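Local coordinates for protein BA42 (Bizionia argentinensis, PDB 4OA3) that is of unknown function but binds calcium ions and consists of a stand-alone TPM domain from an Antarctic bacterium, at residues E14-R22 with D137-K145; V44-F52 with Y69-Y80. All coordinates share one frame; numbering follows the deposited sequence.

Interaction 1. Residues E14-R22 with D137-K145. With CA (calcium ion), chain B.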
ATOM      1  N   GLU A  14       8.731  -7.850  -8.718  1.00 15.69           N
ATOM      2  CA  GLU A  14       7.780  -6.787  -9.038  1.00 16.15           C
ATOM      3  C   GLU A  14       6.480  -7.347  -9.560  1.00 16.39           C
ATOM      4  O   GLU A  14       5.390  -6.893  -9.193  1.00 15.70           O
ATOM      5  CB  GLU A  14       8.428  -5.869 -10.049  1.00 18.05           C
ATOM      6  CG  GLU A  14       7.825  -4.510 -10.045  1.00 24.20           C
ATOM      7  CD  GLU A  14       8.630  -3.438 -10.750  1.00 24.25           C
ATOM      8  OE1 GLU A  14       9.818  -3.665 -11.104  1.00 25.68           O
ATOM      9  OE2 GLU A  14       8.046  -2.358 -10.971  1.00 23.19           O
ATOM     10  N   LYS A  15       6.563  -8.361 -10.437  1.00 15.17           N
ATOM     11  CA  LYS A  15       5.388  -9.016 -10.965  1.00 14.80           C
ATOM     12  C   LYS A  15       4.540  -9.623  -9.836  1.00 17.00           C
ATOM     13  O   LYS A  15       3.315  -9.514  -9.871  1.00 17.78           O
ATOM     14  CB  LYS A  15       5.796 -10.094 -11.982  1.00 18.05           C
ATOM     15  CG  LYS A  15       4.649 -10.987 -12.449  1.00 27.22           C
ATOM     16  CD  LYS A  15       5.183 -12.206 -13.203  1.00 38.53           C
ATOM     17  CE  LYS A  15       4.167 -13.262 -13.629  1.00 42.91           C
ATOM     18  NZ  LYS A  15       2.818 -13.131 -13.010  1.00 44.74           N
ATOM     19  N   ALA A  16       5.177 -10.215  -8.844  1.00 17.77           N
ATOM     20  CA  ALA A  16       4.476 -10.824  -7.717  1.00 18.08           C
ATOM     21  C   ALA A  16       3.735  -9.764  -6.906  1.00 17.53           C
ATOM     22  O   ALA A  16       2.611  -9.984  -6.439  1.00 17.38           O
ATOM     23  CB  ALA A  16       5.458 -11.574  -6.830  1.00 19.34           C
ATOM     24  N   ILE A  17       4.346  -8.586  -6.772  1.00 15.04           N
ATOM     25  CA  ILE A  17       3.725  -7.492  -6.033  1.00 14.49           C
ATOM     26  C   ILE A  17       2.529  -6.936  -6.754  1.00 15.34           C
ATOM     27  O   ILE A  17       1.476  -6.734  -6.150  1.00 14.90           O
ATOM     28  CB  ILE A  17       4.776  -6.439  -5.682  1.00 17.26           C
ATOM     29  CG1 ILE A  17       5.818  -7.034  -4.674  1.00 16.56           C
ATOM     30  CG2 ILE A  17       4.130  -5.196  -5.093  1.00 17.88           C
ATOM     31  CD1 ILE A  17       7.089  -6.274  -4.616  1.00 19.93           C
ATOM     32  N   VAL A  18       2.668  -6.689  -8.058  0.50 12.98           N
ATOM     33  CA  VAL A  18       1.554  -6.165  -8.840  0.50 12.21           C
ATOM     34  C   VAL A  18       0.401  -7.183  -8.861  0.50 15.39           C
ATOM     35  O   VAL A  18      -0.764  -6.800  -8.798  0.50 16.21           O
ATOM     36  CB  VAL A  18       2.051  -5.786 -10.265  0.50 14.91           C
ATOM     37  CG1 VAL A  18       0.886  -5.430 -11.181  0.50 15.25           C
ATOM     38  CG2 VAL A  18       3.031  -4.621 -10.196  0.50 14.73           C
ATOM     39  N   ASP A  19       0.728  -8.477  -8.942  1.00 15.79           N
ATOM     40  CA  ASP A  19      -0.281  -9.552  -8.917  1.00 15.68           C
ATOM     41  C   ASP A  19      -0.994  -9.581  -7.535  1.00 15.71           C
ATOM     42  O   ASP A  19      -2.219  -9.753  -7.481  1.00 16.82           O
ATOM     43  CB  ASP A  19       0.360 -10.937  -9.138  1.00 17.74           C
ATOM     44  CG  ASP A  19       0.855 -11.205 -10.549  1.00 27.16           C
ATOM     45  OD1 ASP A  19       0.549 -10.408 -11.442  1.00 27.58           O
ATOM     46  OD2 ASP A  19       1.607 -12.187 -10.736  1.00 32.45           O
ATOM     47  N   ALA A  20      -0.254  -9.299  -6.451  1.00 14.95           N
ATOM     48  CA  ALA A  20      -0.838  -9.249  -5.099  1.00 14.89           C
ATOM     49  C   ALA A  20      -1.829  -8.087  -4.973  1.00 14.78           C
ATOM     50  O   ALA A  20      -2.900  -8.218  -4.396  1.00 15.72           O
ATOM     51  CB  ALA A  20       0.254  -9.125  -4.051  1.00 15.67           C
ATOM     52  N   ILE A  21      -1.502  -6.933  -5.594  1.00 12.55           N
ATOM     53  CA  ILE A  21      -2.427  -5.811  -5.592  1.00 11.31           C
ATOM     54  C   ILE A  21      -3.705  -6.198  -6.327  1.00 13.73           C
ATOM     55  O   ILE A  21      -4.810  -5.903  -5.871  1.00 14.32           O
ATOM     56  CB  ILE A  21      -1.793  -4.530  -6.206  1.00 13.79           C
ATOM     57  CG1 ILE A  21      -0.651  -4.057  -5.272  1.00 13.31           C
ATOM     58  CG2 ILE A  21      -2.850  -3.433  -6.363  1.00 14.55           C
ATOM     59  CD1 ILE A  21       0.220  -2.928  -5.793  1.00 14.39           C
ATOM     60  N   ARG A  22      -3.558  -6.835  -7.513  1.00 12.94           N
ATOM     61  CA  ARG A  22      -4.741  -7.224  -8.273  1.00 14.90           C
ATOM     62  C   ARG A  22      -5.640  -8.163  -7.476  1.00 16.56           C
ATOM     63  O   ARG A  22      -6.858  -7.978  -7.459  1.00 16.95           O
ATOM     64  CB  ARG A  22      -4.322  -7.895  -9.578  1.00 15.98           C
ATOM     65  CG  ARG A  22      -5.473  -8.183 -10.512  1.00 21.67           C
ATOM     66  CD  ARG A  22      -4.973  -8.515 -11.910  1.00 28.53           C
ATOM     67  NE  ARG A  22      -4.171  -7.422 -12.459  1.00 28.71           N
ATOM     68  CZ  ARG A  22      -4.649  -6.284 -12.962  1.00 42.88           C
ATOM     69  NH1 ARG A  22      -5.959  -6.070 -13.026  1.00 23.45           N
ATOM     70  NH2 ARG A  22      -3.823  -5.361 -13.422  1.00 36.17           N
ATOM     71  N   ASP A 137     -11.167  -0.293 -11.541  1.00 18.26           N
ATOM     72  CA  ASP A 137      -9.761  -0.294 -11.103  1.00 17.13           C
ATOM     73  C   ASP A 137      -9.349   1.188 -11.216  1.00 19.17           C
ATOM     74  O   ASP A 137      -9.003   1.686 -12.287  1.00 18.98           O
ATOM     75  CB  ASP A 137      -8.923  -1.222 -11.979  1.00 17.26           C
ATOM     76  CG  ASP A 137      -7.549  -1.513 -11.417  1.00 21.92           C
ATOM     77  OD1 ASP A 137      -7.099  -0.765 -10.511  1.00 16.89           O
ATOM     78  OD2 ASP A 137      -6.917  -2.482 -11.881  1.00 21.95           O
ATOM     79  N   GLU A 138      -9.582   1.928 -10.134  1.00 15.89           N
ATOM     80  CA  GLU A 138      -9.456   3.384 -10.105  1.00 15.53           C
ATOM     81  C   GLU A 138      -8.051   3.925 -10.159  1.00 15.96           C
ATOM     82  O   GLU A 138      -7.833   4.982 -10.749  1.00 17.49           O
ATOM     83  CB  GLU A 138     -10.195   3.927  -8.877  1.00 16.19           C
ATOM     84  CG  GLU A 138     -11.698   3.675  -8.904  1.00 18.07           C
ATOM     85  CD  GLU A 138     -12.411   4.075  -7.632  1.00 21.27           C
ATOM     86  OE1 GLU A 138     -12.154   3.434  -6.591  1.00 19.07           O
ATOM     87  OE2 GLU A 138     -13.272   4.983  -7.686  1.00 21.36           O
ATOM     88  N   LEU A 139      -7.103   3.222  -9.551  1.00 13.69           N
ATOM     89  CA  LEU A 139      -5.712   3.633  -9.522  1.00 13.87           C
ATOM     90  C   LEU A 139      -4.864   2.559 -10.160  1.00 14.63           C
ATOM     91  O   LEU A 139      -5.121   1.380  -9.957  1.00 15.42           O
ATOM     92  CB  LEU A 139      -5.215   3.835  -8.088  1.00 14.55           C
ATOM     93  CG  LEU A 139      -6.020   4.822  -7.228  1.00 17.19           C
ATOM     94  CD1 LEU A 139      -5.434   4.910  -5.815  1.00 16.09           C
ATOM     95  CD2 LEU A 139      -6.098   6.205  -7.848  1.00 16.86           C
ATOM     96  N   PRO A 140      -3.801   2.922 -10.906  1.00 13.70           N
ATOM     97  CA  PRO A 140      -2.916   1.900 -11.451  1.00 15.06           C
ATOM     98  C   PRO A 140      -2.238   1.052 -10.379  1.00 15.14           C
ATOM     99  O   PRO A 140      -2.064   1.502  -9.230  1.00 14.49           O
ATOM    100  CB  PRO A 140      -1.892   2.690 -12.275  1.00 17.55           C
ATOM    101  CG  PRO A 140      -1.985   4.020 -11.840  1.00 21.81           C
ATOM    102  CD  PRO A 140      -3.325   4.275 -11.209  1.00 16.61           C
ATOM    103  N   ASN A 141      -1.945  -0.199 -10.718  1.00 14.35           N
ATOM    104  CA  ASN A 141      -1.334  -1.126  -9.769  1.00 13.75           C
ATOM    105  C   ASN A 141       0.189  -1.102  -9.885  1.00 17.39           C
ATOM    106  O   ASN A 141       0.847  -1.744  -9.086  1.00 17.42           O
ATOM    107  CB  ASN A 141      -1.859  -2.518  -9.983  1.00 16.08           C
ATOM    108  CG  ASN A 141      -3.351  -2.655  -9.789  1.00 17.82           C
ATOM    109  OD1 ASN A 141      -4.045  -1.794  -9.253  1.00 16.77           O
ATOM    110  ND2 ASN A 141      -3.837  -3.856 -10.145  1.00 19.46           N
ATOM    111  N   THR A 142       0.712  -0.303 -10.822  1.00 16.88           N
ATOM    112  CA  THR A 142       2.154  -0.100 -11.051  1.00 16.76           C
ATOM    113  C   THR A 142       2.849   0.298  -9.776  1.00 16.73           C
ATOM    114  O   THR A 142       2.341   1.183  -9.071  1.00 16.52           O
ATOM    115  CB  THR A 142       2.332   1.129 -11.996  1.00 20.06           C
ATOM    116  OG1 THR A 142       1.365   1.118 -13.012  1.00 20.99           O
ATOM    117  CG2 THR A 142       3.700   1.236 -12.630  1.00 25.04           C
ATOM    118  N   ILE A 143       4.080  -0.186  -9.562  1.00 13.77           N
ATOM    119  CA  ILE A 143       4.874   0.268  -8.426  1.00 13.52           C
ATOM    120  C   ILE A 143       5.462   1.616  -8.846  1.00 15.80           C
ATOM    121  O   ILE A 143       6.083   1.735  -9.918  1.00 17.95           O
ATOM    122  CB  ILE A 143       5.979  -0.738  -8.064  1.00 15.13           C
ATOM    123  CG1 ILE A 143       5.331  -2.083  -7.653  1.00 15.70           C
ATOM    124  CG2 ILE A 143       6.887  -0.192  -6.912  1.00 17.34           C
ATOM    125  CD1 ILE A 143       6.296  -3.092  -7.188  1.00 25.50           C
ATOM    126  N   SER A 144       5.233   2.630  -8.035  1.00 13.29           N
ATOM    127  CA  SER A 144       5.742   3.954  -8.300  1.00 14.28           C
ATOM    128  C   SER A 144       7.167   3.991  -7.761  1.00 16.42           C
ATOM    129  O   SER A 144       7.451   3.552  -6.630  1.00 16.29           O
ATOM    130  CB  SER A 144       4.851   4.983  -7.603  1.00 14.36           C
ATOM    131  OG  SER A 144       5.482   6.247  -7.527  1.00 17.23           O
ATOM    132  N   LYS A 145       8.093   4.491  -8.584  1.00 17.24           N
ATOM    133  CA  LYS A 145       9.488   4.627  -8.174  1.00 18.97           C
ATOM    134  C   LYS A 145       9.940   6.084  -8.193  1.00 26.31           C
ATOM    135  O   LYS A 145       9.666   6.784  -9.151  1.00 26.51           O
ATOM    136  CB  LYS A 145      10.374   3.762  -9.060  1.00 21.45           C
ATOM    137  CG  LYS A 145      10.018   2.288  -8.929  1.00 33.37           C
ATOM    138  CD  LYS A 145      11.245   1.397  -8.958  1.00 46.51           C
ATOM    139  CE  LYS A 145      10.881  -0.050  -8.782  1.00 54.07           C
ATOM    140  NZ  LYS A 145      10.021  -0.541  -9.878  1.00 61.37           N
TER
HETATM  141 CA    CA B 201      -5.751  -0.445  -8.552  1.00 13.86          CA
HETATM  142  O   HOH W   1       7.915   0.224 -11.284  1.00 31.67           O
HETATM  143  O   HOH W   2      -7.624  -3.695 -14.057  1.00 35.74           O
HETATM  144  O   HOH W   3      -3.966   0.617  -7.350  1.00 13.55           O
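Val18 and Asn141 bring the two backbones closest, their CA atoms 5.9 Å apart, where the mainly irregular 137-145 runs back along helix 14-22, so that Arg22 lies beside Asp137 and Glu14 beside Lys145. At the Lys145 end a salt bridge joins Glu14 OE2 to Lys145 NZ at 2.9 Å, the two side chains arriving from opposite directions. Glu14 reaches it with CG trans to the backbone N (chi1 -157°) and the chain extended beyond. A water bridges the pair, donating to Glu14 OE2 and Ile143 O and accepting from Lys145 NZ. Alongside the Glu14 chain, Ile143 CD1 lies 3.5 Å from Glu14 CG and 3.7 Å from Ile17 CG2. With an alanine here in place of Glu14, the Lys145 ammonium would probably be left without its carboxylate mate, the bridging water would lose one acceptor, and Ile143 CD1 would lose its cover from the CG side. Further along, Ile21 CG2 packs 3.5 Å from Asn141 OD1, while Asn141 ND2 sits over one face of the Arg22 guanidinium, 3.6 Å from NH2. The direct salt bridge from Arg22 NH1 to Asp137 OD2 is long, and a water spans the same two atoms. The other Asp137 oxygen, OD1, binds calcium at 2.4 Å, as does Leu139 O, and Asn141 OD1 binds it at 2.3 Å. With a water, Glu25 and Glu31, they complete a seven-coordinate, all-oxygen calcium site, in which alternate residues of a loop supply ligands.

Interaction 2. Residues V44-F52 with Y69-Y80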
ATOM      1  N   VAL A  44       8.396  11.238   7.913  0.50 16.57           N
ATOM      2  CA  VAL A  44       8.036  10.269   6.874  0.50 16.09           C
ATOM      3  C   VAL A  44       6.565  10.338   6.494  0.50 19.86           C
ATOM      4  O   VAL A  44       6.248  10.113   5.332  0.50 18.97           O
ATOM      5  CB  VAL A  44       8.477   8.824   7.222  0.50 19.58           C
ATOM      6  CG1 VAL A  44       9.998   8.740   7.368  0.50 19.75           C
ATOM      7  CG2 VAL A  44       7.777   8.312   8.490  0.50 19.26           C
ATOM      8  N   PHE A  45       5.662  10.634   7.452  1.00 18.16           N
ATOM      9  CA  PHE A  45       4.234  10.749   7.169  1.00 18.10           C
ATOM     10  C   PHE A  45       3.981  11.864   6.157  1.00 20.25           C
ATOM     11  O   PHE A  45       3.269  11.637   5.177  1.00 19.86           O
ATOM     12  CB  PHE A  45       3.467  11.024   8.463  1.00 20.62           C
ATOM     13  CG  PHE A  45       1.968  11.072   8.321  1.00 22.88           C
ATOM     14  CD1 PHE A  45       1.311  12.276   8.123  1.00 26.10           C
ATOM     15  CD2 PHE A  45       1.222   9.910   8.370  1.00 25.72           C
ATOM     16  CE1 PHE A  45      -0.083  12.319   8.040  1.00 27.01           C
ATOM     17  CE2 PHE A  45      -0.169   9.953   8.300  1.00 28.07           C
ATOM     18  CZ  PHE A  45      -0.805  11.155   8.121  1.00 25.02           C
ATOM     19  N   ASP A  46       4.589  13.063   6.353  1.00 18.28           N
ATOM     20  CA  ASP A  46       4.444  14.167   5.432  1.00 17.88           C
ATOM     21  C   ASP A  46       4.975  13.776   4.045  1.00 17.50           C
ATOM     22  O   ASP A  46       4.372  14.148   3.040  1.00 17.90           O
ATOM     23  CB  ASP A  46       5.151  15.464   5.915  1.00 20.91           C
ATOM     24  CG  ASP A  46       4.317  16.313   6.860  1.00 39.24           C
ATOM     25  OD1 ASP A  46       3.369  15.774   7.461  1.00 42.94           O
ATOM     26  OD2 ASP A  46       4.623  17.518   6.999  1.00 46.83           O
ATOM     27  N   ARG A  47       6.092  13.053   3.979  1.00 14.95           N
ATOM     28  CA  ARG A  47       6.603  12.652   2.679  1.00 14.01           C
ATOM     29  C   ARG A  47       5.605  11.697   2.006  1.00 15.29           C
ATOM     30  O   ARG A  47       5.311  11.838   0.814  1.00 14.97           O
ATOM     31  CB  ARG A  47       7.993  12.000   2.793  1.00 13.99           C
ATOM     32  CG  ARG A  47       8.535  11.407   1.488  1.00 16.35           C
ATOM     33  CD  ARG A  47       8.602  12.404   0.354  1.00 14.76           C
ATOM     34  NE  ARG A  47       9.137  11.791  -0.865  1.00 15.15           N
ATOM     35  CZ  ARG A  47       9.065  12.336  -2.079  1.00 18.56           C
ATOM     36  NH1 ARG A  47       8.506  13.530  -2.252  1.00 17.70           N
ATOM     37  NH2 ARG A  47       9.527  11.679  -3.135  1.00 18.33           N
ATOM     38  N   ALA A  48       5.115  10.707   2.747  1.00 15.10           N
ATOM     39  CA  ALA A  48       4.131   9.783   2.155  1.00 13.55           C
ATOM     40  C   ALA A  48       2.871  10.518   1.680  1.00 16.22           C
ATOM     41  O   ALA A  48       2.338  10.193   0.629  1.00 15.70           O
ATOM     42  CB  ALA A  48       3.755   8.724   3.167  1.00 15.47           C
ATOM     43  N   MET A  49       2.407  11.528   2.421  1.00 15.88           N
ATOM     44  CA  MET A  49       1.261  12.350   2.051  1.00 17.98           C
ATOM     45  C   MET A  49       1.562  13.116   0.744  1.00 17.94           C
ATOM     46  O   MET A  49       0.714  13.137  -0.140  1.00 18.08           O
ATOM     47  CB  MET A  49       0.974  13.334   3.181  1.00 22.88           C
ATOM     48  CG  MET A  49      -0.246  14.153   2.969  1.00 30.01           C
ATOM     49  SD  MET A  49      -0.823  14.883   4.538  1.00 38.55           S
ATOM     50  CE  MET A  49       0.462  15.971   4.865  1.00 36.24           C
ATOM     51  N   ASP A  50       2.781  13.664   0.590  1.00 15.94           N
ATOM     52  CA  ASP A  50       3.158  14.334  -0.656  1.00 14.86           C
ATOM     53  C   ASP A  50       3.151  13.334  -1.809  1.00 16.59           C
ATOM     54  O   ASP A  50       2.700  13.652  -2.907  1.00 17.05           O
ATOM     55  CB  ASP A  50       4.556  14.987  -0.554  1.00 15.56           C
ATOM     56  CG  ASP A  50       4.670  16.206   0.354  1.00 19.67           C
ATOM     57  OD1 ASP A  50       3.643  16.885   0.582  1.00 20.46           O
ATOM     58  OD2 ASP A  50       5.783  16.527   0.755  1.00 21.06           O
ATOM     59  N   VAL A  51       3.702  12.145  -1.604  1.00 14.20           N
ATOM     60  CA  VAL A  51       3.709  11.148  -2.676  1.00 12.67           C
ATOM     61  C   VAL A  51       2.282  10.732  -3.040  1.00 13.84           C
ATOM     62  O   VAL A  51       1.954  10.680  -4.233  1.00 13.87           O
ATOM     63  CB  VAL A  51       4.552   9.934  -2.266  1.00 14.72           C
ATOM     64  CG1 VAL A  51       4.422   8.801  -3.281  1.00 13.40           C
ATOM     65  CG2 VAL A  51       6.024  10.320  -2.146  1.00 15.23           C
ATOM     66  N   PHE A  52       1.444  10.490  -2.056  1.00 13.14           N
ATOM     67  CA  PHE A  52       0.031  10.139  -2.283  1.00 13.03           C
ATOM     68  C   PHE A  52      -0.640  11.184  -3.203  1.00 15.18           C
ATOM     69  O   PHE A  52      -1.348  10.845  -4.173  1.00 14.16           O
ATOM     70  CB  PHE A  52      -0.697  10.077  -0.923  1.00 14.51           C
ATOM     71  CG  PHE A  52      -2.096   9.538  -0.980  1.00 14.95           C
ATOM     72  CD1 PHE A  52      -3.175  10.376  -1.212  1.00 17.47           C
ATOM     73  CD2 PHE A  52      -2.333   8.197  -0.781  1.00 15.99           C
ATOM     74  CE1 PHE A  52      -4.462   9.848  -1.302  1.00 19.05           C
ATOM     75  CE2 PHE A  52      -3.625   7.681  -0.828  1.00 17.99           C
ATOM     76  CZ  PHE A  52      -4.675   8.516  -1.080  1.00 19.16           C
ATOM     77  N   TYR A  69       4.276   3.249   1.377  1.00 14.20           N
ATOM     78  CA  TYR A  69       5.483   4.003   1.066  1.00 14.23           C
ATOM     79  C   TYR A  69       6.694   3.354   1.722  1.00 15.23           C
ATOM     80  O   TYR A  69       6.660   3.116   2.932  1.00 15.26           O
ATOM     81  CB  TYR A  69       5.300   5.439   1.578  1.00 14.91           C
ATOM     82  CG  TYR A  69       6.564   6.244   1.572  1.00 15.48           C
ATOM     83  CD1 TYR A  69       7.427   6.217   2.657  1.00 16.71           C
ATOM     84  CD2 TYR A  69       6.936   6.980   0.462  1.00 15.14           C
ATOM     85  CE1 TYR A  69       8.639   6.884   2.630  1.00 17.41           C
ATOM     86  CE2 TYR A  69       8.108   7.721   0.459  1.00 15.69           C
ATOM     87  CZ  TYR A  69       9.010   7.573   1.502  1.00 16.02           C
ATOM     88  OH  TYR A  69      10.199   8.260   1.595  1.00 17.61           O
ATOM     89  N   VAL A  70       7.719   3.075   0.960  1.00 14.50           N
ATOM     90  CA  VAL A  70       8.932   2.472   1.476  1.00 14.65           C
ATOM     91  C   VAL A  70      10.174   3.283   1.148  1.00 17.86           C
ATOM     92  O   VAL A  70      10.392   3.633   0.000  1.00 17.01           O
ATOM     93  CB  VAL A  70       9.105   1.032   0.978  1.00 19.96           C
ATOM     94  CG1 VAL A  70      10.278   0.346   1.677  1.00 20.74           C
ATOM     95  CG2 VAL A  70       7.820   0.225   1.155  1.00 20.49           C
ATOM     96  N   ALA A  71      10.996   3.519   2.185  1.00 18.32           N
ATOM     97  CA  ALA A  71      12.318   4.119   2.074  1.00 20.01           C
ATOM     98  C   ALA A  71      13.270   2.925   2.158  1.00 23.98           C
ATOM     99  O   ALA A  71      13.482   2.393   3.242  1.00 24.10           O
ATOM    100  CB  ALA A  71      12.558   5.099   3.219  1.00 21.35           C
ATOM    101  N   VAL A  72      13.799   2.498   1.014  1.00 23.84           N
ATOM    102  CA  VAL A  72      14.540   1.232   0.908  1.00 26.49           C
ATOM    103  C   VAL A  72      15.905   1.201   1.614  1.00 34.53           C
ATOM    104  O   VAL A  72      16.234   0.165   2.190  1.00 35.87           O
ATOM    105  CB  VAL A  72      14.618   0.728  -0.550  1.00 30.76           C
ATOM    106  CG1 VAL A  72      15.293  -0.646  -0.615  1.00 31.96           C
ATOM    107  CG2 VAL A  72      13.219   0.659  -1.171  1.00 29.73           C
ATOM    108  N   GLU A  73      16.650   2.312   1.645  1.00 32.81           N
ATOM    109  CA  GLU A  73      17.955   2.314   2.356  1.00 34.57           C
ATOM    110  C   GLU A  73      17.811   2.064   3.865  1.00 43.79           C
ATOM    111  O   GLU A  73      18.656   1.384   4.440  1.00 45.81           O
ATOM    112  CB  GLU A  73      18.714   3.609   2.119  1.00 35.38           C
ATOM    113  N   ASP A  74      16.729   2.593   4.468  0.50 41.51           N
ATOM    114  CA  ASP A  74      16.419   2.476   5.902  0.50 41.63           C
ATOM    115  C   ASP A  74      15.515   1.255   6.212  0.50 46.09           C
ATOM    116  O   ASP A  74      15.448   0.836   7.370  0.50 46.43           O
ATOM    117  CB  ASP A  74      15.706   3.757   6.402  0.50 43.34           C
ATOM    118  CG  ASP A  74      16.283   5.078   5.911  0.50 53.77           C
ATOM    119  OD1 ASP A  74      17.528   5.189   5.826  0.50 54.52           O
ATOM    120  OD2 ASP A  74      15.490   6.003   5.623  0.50 57.22           O
ATOM    121  N   LYS A  75      14.797   0.712   5.191  1.00 41.75           N
ATOM    122  CA  LYS A  75      13.820  -0.398   5.314  1.00 41.05           C
ATOM    123  C   LYS A  75      12.661   0.006   6.258  1.00 39.91           C
ATOM    124  O   LYS A  75      12.084  -0.837   6.961  1.00 41.31           O
ATOM    125  CB  LYS A  75      14.475  -1.735   5.720  1.00 42.40           C
ATOM    126  N   THR A  76      12.333   1.334   6.250  1.00 29.54           N
ATOM    127  CA  THR A  76      11.256   1.956   6.997  1.00 26.32           C
ATOM    128  C   THR A  76      10.148   2.167   5.995  1.00 23.88           C
ATOM    129  O   THR A  76      10.411   2.249   4.782  1.00 23.08           O
ATOM    130  CB  THR A  76      11.688   3.271   7.656  1.00 36.18           C
ATOM    131  OG1 THR A  76      12.140   4.207   6.676  1.00 35.60           O
ATOM    132  CG2 THR A  76      12.761   3.058   8.715  1.00 33.88           C
ATOM    133  N   PHE A  77       8.923   2.290   6.509  1.00 18.74           N
ATOM    134  CA  PHE A  77       7.753   2.442   5.664  1.00 16.10           C
ATOM    135  C   PHE A  77       6.640   3.104   6.390  1.00 18.26           C
ATOM    136  O   PHE A  77       6.621   3.179   7.630  1.00 18.46           O
ATOM    137  CB  PHE A  77       7.320   1.068   5.109  1.00 16.39           C
ATOM    138  CG  PHE A  77       6.898   0.075   6.153  1.00 17.40           C
ATOM    139  CD1 PHE A  77       7.824  -0.788   6.724  1.00 21.02           C
ATOM    140  CD2 PHE A  77       5.572  -0.037   6.528  1.00 17.78           C
ATOM    141  CE1 PHE A  77       7.430  -1.715   7.680  1.00 21.35           C
ATOM    142  CE2 PHE A  77       5.185  -0.955   7.503  1.00 19.36           C
ATOM    143  CZ  PHE A  77       6.114  -1.803   8.044  1.00 19.54           C
ATOM    144  N   VAL A  78       5.672   3.575   5.627  1.00 15.07           N
ATOM    145  CA  VAL A  78       4.479   4.211   6.095  1.00 16.29           C
ATOM    146  C   VAL A  78       3.311   3.662   5.316  1.00 18.18           C
ATOM    147  O   VAL A  78       3.422   3.504   4.106  1.00 17.25           O
ATOM    148  CB  VAL A  78       4.554   5.771   5.865  1.00 22.46           C
ATOM    149  CG1 VAL A  78       3.199   6.478   6.089  1.00 22.39           C
ATOM    150  CG2 VAL A  78       5.601   6.375   6.760  1.00 24.09           C
ATOM    151  N   ILE A  79       2.205   3.417   5.996  0.50 14.98           N
ATOM    152  CA  ILE A  79       0.957   3.065   5.370  0.50 13.54           C
ATOM    153  C   ILE A  79       0.126   4.313   5.517  0.50 18.18           C
ATOM    154  O   ILE A  79      -0.125   4.777   6.648  0.50 16.58           O
ATOM    155  CB  ILE A  79       0.306   1.858   6.038  0.50 14.75           C
ATOM    156  CG1 ILE A  79       1.199   0.610   5.910  0.50 15.44           C
ATOM    157  CG2 ILE A  79      -1.062   1.609   5.420  0.50 14.09           C
ATOM    158  CD1 ILE A  79       0.924  -0.426   7.032  0.50 11.72           C
ATOM    159  N   TYR A  80      -0.219   4.922   4.382  1.00 15.02           N
ATOM    160  CA  TYR A  80      -0.987   6.156   4.354  1.00 14.74           C
ATOM    161  C   TYR A  80      -2.282   5.921   3.621  1.00 17.52           C
ATOM    162  O   TYR A  80      -2.277   5.686   2.415  1.00 16.47           O
ATOM    163  CB  TYR A  80      -0.153   7.251   3.662  1.00 16.74           C
ATOM    164  CG  TYR A  80      -0.822   8.602   3.622  1.00 19.61           C
ATOM    165  CD1 TYR A  80      -1.756   8.911   2.643  1.00 20.39           C
ATOM    166  CD2 TYR A  80      -0.571   9.553   4.607  1.00 22.67           C
ATOM    167  CE1 TYR A  80      -2.513  10.073   2.712  1.00 22.16           C
ATOM    168  CE2 TYR A  80      -1.256  10.762   4.632  1.00 25.53           C
ATOM    169  CZ  TYR A  80      -2.227  11.022   3.678  1.00 30.63           C
ATOM    170  OH  TYR A  80      -2.944  12.198   3.700  1.00 34.09           O
TER
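Ala48 over Tyr69 (CA to CA 6.0 Å) and Phe45 over Val78 mark where helix 44-52 rests on the hairpin 69-80. Its axis passes 8.6 Å from that of strand 76-80 at 57°, and runs at 125° to strand 69-71. Tyr69 and Val78 form a hydrogen-bonded antiparallel pair, and the hairpin turns at 72-74 and ends in a G1 beta bulge, where Lys75 and Thr76 both face Ala71. The small Ala48 lets the helix backbone come near: its CB lies 3.7 Å from Val78 CG1 and also meets the CB atoms of Tyr69 and Tyr80. Tyr80 gives the largest single share of the buried surface; its CG stands trans to its backbone N (chi1 -178°), which lays the ring alongside the helix, between Phe45 and Phe52. Met49 CA sits over one face, 4.1 Å from the ring centroid in a CH-pi contact, and Met49 CG passes 3.4 Å from Tyr80 OH, with the sulfur obliquely beside the ring. Phe45 and Phe52 take the two long sides: Phe45 CZ approaches Tyr80 CE2 to 3.5 Å, and Tyr80 CE1 lies over a face of Phe52. Both pairs meet obliquely, and the three rings form an aromatic cluster. Tyr69 passes Arg47 CG on its way to hydrogen bonds with Glu37 and Ser40, and Arg47 makes a salt bridge to the same Glu37. Helix 44-54 is the connection of a beta-alpha-beta unit between strands 31-37 and 65-71; on the other face of the sheet, Val70 meets helix 110-128 and Phe77 and Ile79 meet helix 95-105.

In the fold
From the N terminus, the chain enters helix 11-24, whose residues 14-22 meet a segment 115 residues further on. After strand 31-37 comes helix 44-54, and interaction 2 closes early, with the hairpin of strands 65-71 and 76-81 that follows. The chain then forms helices 95-105 and 110-128, and finally interaction 1 brings 137-145 back to the first helix. Interaction 2 is therefore nested inside the long loop closed by interaction 1. Their centres lie about 17 Å apart and they do not touch, yet both reach the same sheet: interaction 1 at its outermost strand 144-145, interaction 2 at the opposite outermost strand, 76-81.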